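Side-chain contact in beta-lactamase II (PDB 6V72), which probably hydrolyses the ring of beta-lactam antibiotics as a zinc-dependent, class B metallo-beta-lactamase of the periplasm: residues D66-D71 / E75-W80. Sequence-based numbering, arbitrary orientation.
Sequences DTAWTD and EQIVAW. With CA (calcium ion), chain C.
A68 and I77 meet where the loop after strand 61-65 of the metallo-beta-lactamase fold turns into helix 71-84. This is the tight side: the loop lays the methyl CB of A68 against CD1 at the end of I77, 3.9 Å away, and both residues are buried. In I77, CG1 lies beside the backbone N, anti to the carbonyl carbon (chi1 -61°), and the extended branch carries CD1 out to the loop. Both also touch strand 34-41, A68 at T39 and I77 at H37.

Toward the helix start, packing gives way to backbone bonding and to solvent, with D71 exposed and E75 partly so. T70 is the N-cap, its OG1 accepting from the N of Q73, and E75 N donates to D71 O, four residues back, at 2.8 Å, with an N-H...O angle of 162°. With CG beside its own backbone N (chi1 -70°), the E75 side chain passes D71 O, CG at 3.2 Å, and runs extended to the calcium. The carboxylates keep apart: D71 OD2 and E75 OE2 are 5.6 Å from each other, and the calcium bound to E75 probably offsets much of the charge on that carboxylate. E72 also binds this calcium; E75 supplies OE1 at 2.4 Å from the metal, alongside two waters.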
# COMPACT_ATOMS: atom_id res chain seq x y z
N ASP A 66 -5.87 10.94 -19.38
CA ASP A 66 -6.63 10.28 -18.31
C ASP A 66 -8.01 10.87 -18.08
O ASP A 66 -8.26 12.07 -18.29
CB ASP A 66 -5.81 10.24 -17.01
CG ASP A 66 -4.75 9.14 -17.05
OD1 ASP A 66 -4.99 8.13 -17.75
OD2 ASP A 66 -3.69 9.27 -16.41
N THR A 67 -8.93 10.01 -17.67
CA THR A 67 -10.26 10.46 -17.29
C THR A 67 -10.25 10.94 -15.84
O THR A 67 -9.26 10.80 -15.11
CB THR A 67 -11.28 9.34 -17.47
OG1 THR A 67 -11.03 8.31 -16.52
CG2 THR A 67 -11.24 8.76 -18.90
N ALA A 68 -11.36 11.53 -15.42
CA ALA A 68 -11.58 11.79 -14.01
C ALA A 68 -12.03 10.52 -13.30
O ALA A 68 -12.11 9.45 -13.91
CB ALA A 68 -12.62 12.90 -13.83
N TRP A 69 -12.32 10.62 -12.00
CA TRP A 69 -12.79 9.45 -11.26
C TRP A 69 -14.08 8.90 -11.84
O TRP A 69 -14.29 7.68 -11.85
CB TRP A 69 -13.02 9.79 -9.80
CG TRP A 69 -11.81 9.95 -8.91
CD1 TRP A 69 -11.36 11.11 -8.35
CD2 TRP A 69 -10.96 8.91 -8.41
NE1 TRP A 69 -10.27 10.87 -7.56
CE2 TRP A 69 -10.00 9.53 -7.57
CE3 TRP A 69 -10.90 7.53 -8.60
CZ2 TRP A 69 -9.00 8.81 -6.93
CZ3 TRP A 69 -9.91 6.81 -7.94
CH2 TRP A 69 -8.97 7.46 -7.13
N THR A 70 -14.98 9.77 -12.30
CA THR A 70 -16.32 9.33 -12.68
C THR A 70 -16.66 9.79 -14.09
O THR A 70 -16.03 10.70 -14.64
CB THR A 70 -17.39 9.84 -11.71
OG1 THR A 70 -17.53 11.25 -11.85
CG2 THR A 70 -17.03 9.51 -10.28
N ASP A 71 -17.69 9.14 -14.65
CA ASP A 71 -18.27 9.58 -15.92
C ASP A 71 -18.75 11.03 -15.84
O ASP A 71 -18.48 11.82 -16.75
CB ASP A 71 -19.43 8.66 -16.34
CG ASP A 71 -20.34 8.21 -15.16
OD1 ASP A 71 -20.40 8.84 -14.07
OD2 ASP A 71 -21.02 7.19 -15.36
N GLU A 75 -17.34 14.02 -18.14
CA GLU A 75 -18.20 14.85 -18.99
C GLU A 75 -17.93 16.33 -18.74
O GLU A 75 -17.96 17.14 -19.68
CB GLU A 75 -19.68 14.51 -18.72
CG GLU A 75 -20.10 13.15 -19.23
CD GLU A 75 -21.40 12.63 -18.60
OE1 GLU A 75 -22.06 13.38 -17.85
OE2 GLU A 75 -21.74 11.47 -18.84
N GLN A 76 -17.66 16.70 -17.49
CA GLN A 76 -17.38 18.11 -17.21
C GLN A 76 -16.07 18.56 -17.82
O GLN A 76 -15.96 19.69 -18.30
CB GLN A 76 -17.41 18.37 -15.70
CG GLN A 76 -18.83 18.25 -15.17
CD GLN A 76 -18.96 18.48 -13.68
OE1 GLN A 76 -18.02 18.31 -12.92
NE2 GLN A 76 -20.18 18.87 -13.25
N ILE A 77 -15.04 17.69 -17.83
CA ILE A 77 -13.79 18.06 -18.49
C ILE A 77 -14.03 18.29 -19.98
O ILE A 77 -13.55 19.27 -20.56
CB ILE A 77 -12.71 16.98 -18.27
CG1 ILE A 77 -12.40 16.81 -16.80
CG2 ILE A 77 -11.43 17.35 -19.00
CD1 ILE A 77 -11.57 15.55 -16.51
N VAL A 78 -14.79 17.39 -20.61
CA VAL A 78 -15.08 17.52 -22.03
C VAL A 78 -15.85 18.81 -22.29
O VAL A 78 -15.59 19.52 -23.28
CB VAL A 78 -15.85 16.27 -22.51
CG1 VAL A 78 -16.35 16.45 -23.95
CG2 VAL A 78 -14.94 15.03 -22.42
N ALA A 79 -16.79 19.15 -21.41
CA ALA A 79 -17.57 20.37 -21.58
C ALA A 79 -16.71 21.61 -21.38
O ALA A 79 -16.91 22.62 -22.05
CB ALA A 79 -18.76 20.38 -20.63
N TRP A 80 -15.76 21.57 -20.44
CA TRP A 80 -14.89 22.72 -20.26
C TRP A 80 -14.07 22.98 -21.51
O TRP A 80 -13.91 24.14 -21.93
CB TRP A 80 -13.99 22.49 -19.05
CG TRP A 80 -13.38 23.74 -18.47
CD1 TRP A 80 -14.03 24.76 -17.83
CD2 TRP A 80 -12.00 24.10 -18.49
NE1 TRP A 80 -13.13 25.72 -17.45
CE2 TRP A 80 -11.87 25.34 -17.84
CE3 TRP A 80 -10.84 23.48 -18.99
CZ2 TRP A 80 -10.65 25.98 -17.67
CZ3 TRP A 80 -9.63 24.11 -18.83
CH2 TRP A 80 -9.54 25.35 -18.17
CA CA C . -23.49 14.97 -16.84
O HOH W 1 -21.47 15.98 -16.07
O HOH W 2 -23.48 15.94 -18.95